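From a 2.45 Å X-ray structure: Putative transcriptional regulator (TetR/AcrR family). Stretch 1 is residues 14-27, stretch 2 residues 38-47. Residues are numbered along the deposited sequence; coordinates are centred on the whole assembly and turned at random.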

ATOM      1  N   ALA A  14       2.470 -21.803  24.945  1.00 26.50           N
ATOM      2  CA  ALA A  14       2.105 -20.434  25.260  1.00 26.43           C
ATOM      3  C   ALA A  14       3.340 -19.544  25.219  1.00 25.82           C
ATOM      4  O   ALA A  14       3.260 -18.387  24.823  1.00 27.13           O
ATOM      5  CB  ALA A  14       1.364 -20.355  26.634  1.00 26.11           C
ATOM      6  N   LYS A  15       4.494 -20.084  25.585  1.00 25.00           N
ATOM      7  CA  LYS A  15       5.762 -19.349  25.439  1.00 23.73           C
ATOM      8  C   LYS A  15       6.071 -19.109  23.951  1.00 22.77           C
ATOM      9  O   LYS A  15       6.299 -17.983  23.519  1.00 21.91           O
ATOM     10  CB  LYS A  15       6.908 -20.102  26.103  1.00 22.90           C
ATOM     11  CG  LYS A  15       8.166 -19.272  26.232  1.00 23.74           C
ATOM     12  CD  LYS A  15       9.378 -20.151  26.526  1.00 24.18           C
ATOM     13  CE  LYS A  15      10.478 -19.422  27.298  1.00 23.17           C
ATOM     14  NZ  LYS A  15      11.461 -20.419  27.863  1.00 24.04           N
ATOM     15  N   ARG A  16       6.057 -20.181  23.178  1.00 21.67           N
ATOM     16  CA  ARG A  16       6.215 -20.055  21.756  1.00 21.35           C
ATOM     17  C   ARG A  16       5.315 -18.923  21.227  1.00 21.51           C
ATOM     18  O   ARG A  16       5.781 -18.088  20.446  1.00 20.36           O
ATOM     19  CB  ARG A  16       5.867 -21.365  21.080  1.00 21.06           C
ATOM     20  CG  ARG A  16       6.235 -21.435  19.634  1.00 20.20           C
ATOM     21  CD  ARG A  16       5.902 -22.821  19.075  1.00 19.60           C
ATOM     22  NE  ARG A  16       6.180 -22.904  17.645  1.00 21.59           N
ATOM     23  CZ  ARG A  16       5.361 -22.476  16.674  1.00 21.14           C
ATOM     24  NH1 ARG A  16       5.726 -22.595  15.401  1.00 19.38           N
ATOM     25  NH2 ARG A  16       4.181 -21.934  16.966  1.00 21.01           N
ATOM     26  N   GLN A  17       4.050 -18.886  21.681  1.00 21.59           N
ATOM     27  CA  GLN A  17       3.069 -17.881  21.218  1.00 21.63           C
ATOM     28  C   GLN A  17       3.442 -16.508  21.676  1.00 21.02           C
ATOM     29  O   GLN A  17       3.274 -15.526  20.942  1.00 20.72           O
ATOM     30  CB  GLN A  17       1.654 -18.140  21.756  1.00 22.37           C
ATOM     31  CG  GLN A  17       0.992 -19.485  21.369  1.00 24.01           C
ATOM     32  CD  GLN A  17       0.942 -19.725  19.875  1.00 25.78           C
ATOM     33  OE1 GLN A  17       0.933 -18.773  19.073  1.00 27.43           O
ATOM     34  NE2 GLN A  17       0.934 -21.003  19.487  1.00 24.45           N
ATOM     35  N   HIS A  18       3.926 -16.426  22.912  1.00 20.46           N
ATOM     36  CA  HIS A  18       4.395 -15.141  23.421  1.00 19.91           C
ATOM     37  C   HIS A  18       5.481 -14.571  22.530  1.00 18.49           C
ATOM     38  O   HIS A  18       5.438 -13.397  22.172  1.00 17.52           O
ATOM     39  CB  HIS A  18       4.932 -15.229  24.846  1.00 20.17           C
ATOM     40  CG  HIS A  18       5.444 -13.917  25.350  1.00 21.15           C
ATOM     41  ND1 HIS A  18       4.603 -12.917  25.789  1.00 22.94           N
ATOM     42  CD2 HIS A  18       6.701 -13.416  25.421  1.00 22.05           C
ATOM     43  CE1 HIS A  18       5.325 -11.864  26.133  1.00 24.25           C
ATOM     44  NE2 HIS A  18       6.601 -12.139  25.914  1.00 22.19           N
ATOM     45  N   ILE A  19       6.443 -15.414  22.184  1.00 17.52           N
ATOM     46  CA  ILE A  19       7.560 -14.981  21.359  1.00 16.83           C
ATOM     47  C   ILE A  19       7.071 -14.475  20.001  1.00 17.33           C
ATOM     48  O   ILE A  19       7.474 -13.410  19.561  1.00 17.99           O
ATOM     49  CB  ILE A  19       8.601 -16.082  21.193  1.00 16.36           C
ATOM     50  CG1 ILE A  19       9.199 -16.473  22.563  1.00 15.50           C
ATOM     51  CG2 ILE A  19       9.733 -15.624  20.297  1.00 14.77           C
ATOM     52  CD1 ILE A  19       9.936 -17.707  22.525  1.00 12.93           C
ATOM     53  N   LEU A  20       6.211 -15.228  19.345  1.00 17.89           N
ATOM     54  CA  LEU A  20       5.654 -14.811  18.063  1.00 18.59           C
ATOM     55  C   LEU A  20       4.935 -13.491  18.217  1.00 19.91           C
ATOM     56  O   LEU A  20       5.142 -12.589  17.417  1.00 21.11           O
ATOM     57  CB  LEU A  20       4.705 -15.863  17.504  1.00 17.57           C
ATOM     58  CG  LEU A  20       5.494 -17.065  17.018  1.00 17.41           C
ATOM     59  CD1 LEU A  20       4.604 -18.277  17.046  1.00 19.36           C
ATOM     60  CD2 LEU A  20       6.074 -16.846  15.616  1.00 14.68           C
ATOM     61  N   ASP A  21       4.107 -13.359  19.257  1.00 20.80           N
ATOM     62  CA  ASP A  21       3.372 -12.119  19.481  1.00 21.26           C
ATOM     63  C   ASP A  21       4.280 -10.926  19.805  1.00 20.44           C
ATOM     64  O   ASP A  21       4.057  -9.833  19.272  1.00 20.64           O
ATOM     65  CB  ASP A  21       2.262 -12.332  20.516  1.00 22.17           C
ATOM     66  CG  ASP A  21       1.167 -13.312  20.001  1.00 26.49           C
ATOM     67  OD1 ASP A  21       0.992 -13.414  18.736  1.00 31.14           O
ATOM     68  OD2 ASP A  21       0.498 -13.979  20.847  1.00 29.53           O
ATOM     69  N   SER A  22       5.301 -11.124  20.632  1.00 19.51           N
ATOM     70  CA  SER A  22       6.391 -10.147  20.746  1.00 19.36           C
ATOM     71  C   SER A  22       6.940  -9.762  19.366  1.00 18.89           C
ATOM     72  O   SER A  22       6.968  -8.577  19.013  1.00 19.16           O
ATOM     73  CB  SER A  22       7.553 -10.695  21.567  1.00 19.26           C
ATOM     74  OG  SER A  22       7.176 -10.891  22.911  1.00 21.15           O
ATOM     75  N   GLY A  23       7.372 -10.757  18.590  1.00 17.89           N
ATOM     76  CA  GLY A  23       7.934 -10.499  17.281  1.00 17.74           C
ATOM     77  C   GLY A  23       6.981  -9.706  16.371  1.00 17.77           C
ATOM     78  O   GLY A  23       7.392  -8.759  15.698  1.00 16.26           O
ATOM     79  N   PHE A  24       5.708 -10.087  16.418  1.00 17.94           N
ATOM     80  CA  PHE A  24       4.700  -9.546  15.561  1.00 19.36           C
ATOM     81  C   PHE A  24       4.530  -8.043  15.770  1.00 20.17           C
ATOM     82  O   PHE A  24       4.503  -7.291  14.810  1.00 20.18           O
ATOM     83  CB  PHE A  24       3.358 -10.244  15.785  1.00 19.49           C
ATOM     84  CG  PHE A  24       2.270  -9.635  14.982  1.00 18.26           C
ATOM     85  CD1 PHE A  24       2.272  -9.766  13.611  1.00 17.64           C
ATOM     86  CD2 PHE A  24       1.303  -8.861  15.573  1.00 19.09           C
ATOM     87  CE1 PHE A  24       1.315  -9.178  12.848  1.00 15.83           C
ATOM     88  CE2 PHE A  24       0.321  -8.270  14.808  1.00 18.59           C
ATOM     89  CZ  PHE A  24       0.335  -8.427  13.440  1.00 17.75           C
ATOM     90  N   HIS A  25       4.420  -7.624  17.024  1.00 21.01           N
ATOM     91  CA  HIS A  25       4.382  -6.213  17.348  1.00 22.41           C
ATOM     92  C   HIS A  25       5.630  -5.546  16.814  1.00 22.82           C
ATOM     93  O   HIS A  25       5.551  -4.501  16.167  1.00 23.32           O
ATOM     94  CB  HIS A  25       4.241  -5.968  18.857  1.00 22.68           C
ATOM     95  CG  HIS A  25       2.906  -6.369  19.407  1.00 25.17           C
ATOM     96  ND1 HIS A  25       1.736  -5.719  19.067  1.00 29.29           N
ATOM     97  CD2 HIS A  25       2.552  -7.357  20.266  1.00 27.55           C
ATOM     98  CE1 HIS A  25       0.722  -6.284  19.701  1.00 30.00           C
ATOM     99  NE2 HIS A  25       1.189  -7.287  20.427  1.00 29.38           N
ATOM    100  N   LEU A  26       6.782  -6.149  17.046  1.00 23.28           N
ATOM    101  CA  LEU A  26       8.003  -5.526  16.598  1.00 23.65           C
ATOM    102  C   LEU A  26       7.883  -5.230  15.122  1.00 24.08           C
ATOM    103  O   LEU A  26       8.172  -4.124  14.691  1.00 24.46           O
ATOM    104  CB  LEU A  26       9.203  -6.423  16.855  1.00 23.67           C
ATOM    105  CG  LEU A  26      10.600  -5.791  16.845  1.00 23.42           C
ATOM    106  CD1 LEU A  26      10.698  -4.485  17.656  1.00 20.65           C
ATOM    107  CD2 LEU A  26      11.581  -6.838  17.376  1.00 22.81           C
ATOM    108  N   VAL A  27       7.415  -6.212  14.356  1.00 24.51           N
ATOM    109  CA  VAL A  27       7.399  -6.102  12.899  1.00 24.54           C
ATOM    110  C   VAL A  27       6.380  -5.083  12.370  1.00 25.21           C
ATOM    111  O   VAL A  27       6.620  -4.487  11.345  1.00 25.83           O
ATOM    112  CB  VAL A  27       7.184  -7.486  12.208  1.00 24.94           C
ATOM    113  CG1 VAL A  27       6.994  -7.326  10.682  1.00 22.78           C
ATOM    114  CG2 VAL A  27       8.347  -8.415  12.491  1.00 20.99           C
TER
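Stretch 2, residues 38-47: QEILKTSGVP

Stretch 2 enters as a helix already under way, remains helical through Ser44 and then turns into a short loop that ends at Pro47, the N-cap of a further helix. Its axis passes that of helix 14-27 at 8.9 Å, with an angle of 118° between the N-to-C directions. The two segments therefore cross obliquely, nearer antiparallel than parallel, and the early residues of stretch 2 meet the late residues of stretch 1. The backbones come closest where Ser44 CA lies 5.2 Å from Ser22 CA; 472 Å² of surface is buried in all.

Gln38 is out of reach. Glu39 directs its CA-to-CB bond toward stretch 1, and its CB lies 4.0 Å from Leu26 CD2, while its OE1 is 4.2 Å from Leu26 CD1. Ile40 points sideways with chi1 m and chi2 t, yet its CG1 approaches Leu26 CD2 to 3.5 Å, the tighter of the two apolar side-chain contacts across the stretches. Leu26, with chi1 t and chi2 p, has more area covered by the other stretch than any other residue here. Gly23 has no side chain; an ideal CB on it would stand 4.7 Å from Ile40 CG2, too far to clash with that atom.

Leu41 starts away from stretch 1 and Lys42 is out of reach; neither makes contact. One turn on from Glu39, Thr43 points toward stretch 1. Its OG1 donates to Glu39 O within its own helix at 3.1 Å and also sits 3.8 Å from Leu26 CD1, while its CG2 packs 3.9 Å from Ser22 CB.

At Ser44 the packing is close: Ser22 OG lies 3.2 Å from Ser44 CA and 3.5 Å from Ser44 CB. Ser22 OG donates to His18 O at 3.1 Å, so that hydroxyl is engaged within its own helix. The cross-stretch hydrogen bond runs from His18 NE2 to Ser44 O, 3.1 Å with an N-H...acceptor angle of 142°; the acceptor lies at the edge of the imidazole, near its plane, as donation from a ring nitrogen requires.

Gly45 ends the helical run with phi 88° and psi 2°, a conformation in which a CB would be jammed against the preceding carbonyl O. After this turn, Val46 N donates to Ser44 OG (3.1 Å, 158°), tying the loop back to the helix end. Val46, in an extended conformation at -93°/140°, points toward stretch 1 and sets CG2 4.0 Å from Ile19 CG1, with CG1 4.5 Å from Lys15 CE. Pro47 makes no contact with stretch 1.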

ATOM      1  N   GLN A  38      18.505  -9.555  18.705  1.00 37.73           N
ATOM      2  CA  GLN A  38      18.678  -8.782  19.929  1.00 37.86           C
ATOM      3  C   GLN A  38      17.440  -7.972  20.276  1.00 37.30           C
ATOM      4  O   GLN A  38      17.005  -7.963  21.425  1.00 37.62           O
ATOM      5  CB  GLN A  38      19.890  -7.838  19.787  1.00 38.11           C
ATOM      6  CG  GLN A  38      20.614  -7.474  21.086  1.00 40.03           C
ATOM      7  CD  GLN A  38      21.877  -6.607  20.832  1.00 42.34           C
ATOM      8  OE1 GLN A  38      21.964  -5.912  19.813  1.00 43.73           O
ATOM      9  NE2 GLN A  38      22.851  -6.659  21.756  1.00 41.73           N
ATOM     10  N   GLU A  39      16.879  -7.270  19.302  1.00 36.93           N
ATOM     11  CA  GLU A  39      15.689  -6.483  19.574  1.00 37.24           C
ATOM     12  C   GLU A  39      14.580  -7.472  19.871  1.00 36.87           C
ATOM     13  O   GLU A  39      13.893  -7.378  20.883  1.00 36.80           O
ATOM     14  CB  GLU A  39      15.281  -5.607  18.390  1.00 37.62           C
ATOM     15  CG  GLU A  39      16.349  -4.681  17.849  1.00 39.37           C
ATOM     16  CD  GLU A  39      15.817  -3.745  16.759  1.00 41.45           C
ATOM     17  OE1 GLU A  39      14.663  -3.267  16.915  1.00 41.63           O
ATOM     18  OE2 GLU A  39      16.560  -3.476  15.768  1.00 42.29           O
ATOM     19  N   ILE A  40      14.428  -8.430  18.971  1.00 36.28           N
ATOM     20  CA  ILE A  40      13.490  -9.504  19.163  1.00 36.31           C
ATOM     21  C   ILE A  40      13.614 -10.164  20.587  1.00 36.67           C
ATOM     22  O   ILE A  40      12.585 -10.328  21.250  1.00 36.42           O
ATOM     23  CB  ILE A  40      13.615 -10.527  18.012  1.00 36.12           C
ATOM     24  CG1 ILE A  40      13.210  -9.891  16.668  1.00 36.08           C
ATOM     25  CG2 ILE A  40      12.729 -11.700  18.261  1.00 36.69           C
ATOM     26  CD1 ILE A  40      13.360 -10.821  15.479  1.00 33.98           C
ATOM     27  N   LEU A  41      14.835 -10.501  21.054  1.00 36.70           N
ATOM     28  CA  LEU A  41      15.059 -11.038  22.451  1.00 37.07           C
ATOM     29  C   LEU A  41      14.716 -10.017  23.526  1.00 37.63           C
ATOM     30  O   LEU A  41      13.996 -10.312  24.478  1.00 38.27           O
ATOM     31  CB  LEU A  41      16.508 -11.477  22.691  1.00 36.44           C
ATOM     32  CG  LEU A  41      17.082 -12.581  21.792  1.00 36.84           C
ATOM     33  CD1 LEU A  41      18.381 -13.140  22.351  1.00 35.58           C
ATOM     34  CD2 LEU A  41      16.068 -13.690  21.581  1.00 36.11           C
ATOM     35  N   LYS A  42      15.250  -8.817  23.383  1.00 38.34           N
ATOM     36  CA  LYS A  42      14.893  -7.716  24.265  1.00 39.18           C
ATOM     37  C   LYS A  42      13.358  -7.509  24.362  1.00 39.42           C
ATOM     38  O   LYS A  42      12.822  -7.304  25.467  1.00 39.44           O
ATOM     39  CB  LYS A  42      15.603  -6.424  23.810  1.00 39.29           C
ATOM     40  CG  LYS A  42      15.405  -5.181  24.711  1.00 40.83           C
ATOM     41  CD  LYS A  42      15.424  -3.866  23.856  1.00 43.14           C
ATOM     42  CE  LYS A  42      15.750  -2.564  24.668  1.00 43.91           C
ATOM     43  NZ  LYS A  42      15.746  -1.312  23.775  1.00 43.31           N
ATOM     44  N   THR A  43      12.648  -7.545  23.233  1.00 39.73           N
ATOM     45  CA  THR A  43      11.203  -7.277  23.268  1.00 40.06           C
ATOM     46  C   THR A  43      10.510  -8.371  24.060  1.00 39.71           C
ATOM     47  O   THR A  43       9.702  -8.087  24.949  1.00 40.32           O
ATOM     48  CB  THR A  43      10.547  -7.204  21.866  1.00 40.37           C
ATOM     49  OG1 THR A  43      11.044  -6.065  21.149  1.00 41.79           O
ATOM     50  CG2 THR A  43       9.022  -7.085  21.979  1.00 40.75           C
ATOM     51  N   SER A  44      10.847  -9.621  23.754  1.00 38.77           N
ATOM     52  CA  SER A  44      10.108 -10.752  24.287  1.00 37.86           C
ATOM     53  C   SER A  44      10.408 -10.995  25.754  1.00 37.37           C
ATOM     54  O   SER A  44       9.542 -11.487  26.463  1.00 37.27           O
ATOM     55  CB  SER A  44      10.416 -12.013  23.474  1.00 37.89           C
ATOM     56  OG  SER A  44      11.729 -12.505  23.730  1.00 37.99           O
ATOM     57  N   GLY A  45      11.629 -10.646  26.195  1.00 36.50           N
ATOM     58  CA  GLY A  45      12.107 -10.977  27.527  1.00 35.22           C
ATOM     59  C   GLY A  45      12.784 -12.331  27.614  1.00 34.64           C
ATOM     60  O   GLY A  45      13.228 -12.745  28.675  1.00 33.58           O
ATOM     61  N   VAL A  46      12.896 -13.025  26.500  1.00 34.32           N
ATOM     62  CA  VAL A  46      13.440 -14.363  26.516  1.00 34.58           C
ATOM     63  C   VAL A  46      14.942 -14.339  26.258  1.00 35.12           C
ATOM     64  O   VAL A  46      15.402 -13.550  25.432  1.00 34.90           O
ATOM     65  CB  VAL A  46      12.740 -15.198  25.445  1.00 35.16           C
ATOM     66  CG1 VAL A  46      13.329 -16.568  25.366  1.00 35.13           C
ATOM     67  CG2 VAL A  46      11.245 -15.277  25.754  1.00 34.06           C
ATOM     68  N   PRO A  47      15.731 -15.182  26.982  1.00 35.51           N
ATOM     69  CA  PRO A  47      17.170 -15.295  26.667  1.00 35.56           C
ATOM     70  C   PRO A  47      17.336 -15.904  25.285  1.00 35.84           C
ATOM     71  O   PRO A  47      16.359 -16.500  24.789  1.00 36.33           O
ATOM     72  CB  PRO A  47      17.728 -16.237  27.753  1.00 35.70           C
ATOM     73  CG  PRO A  47      16.549 -16.902  28.388  1.00 36.11           C
ATOM     74  CD  PRO A  47      15.340 -16.012  28.139  1.00 36.00           C
TER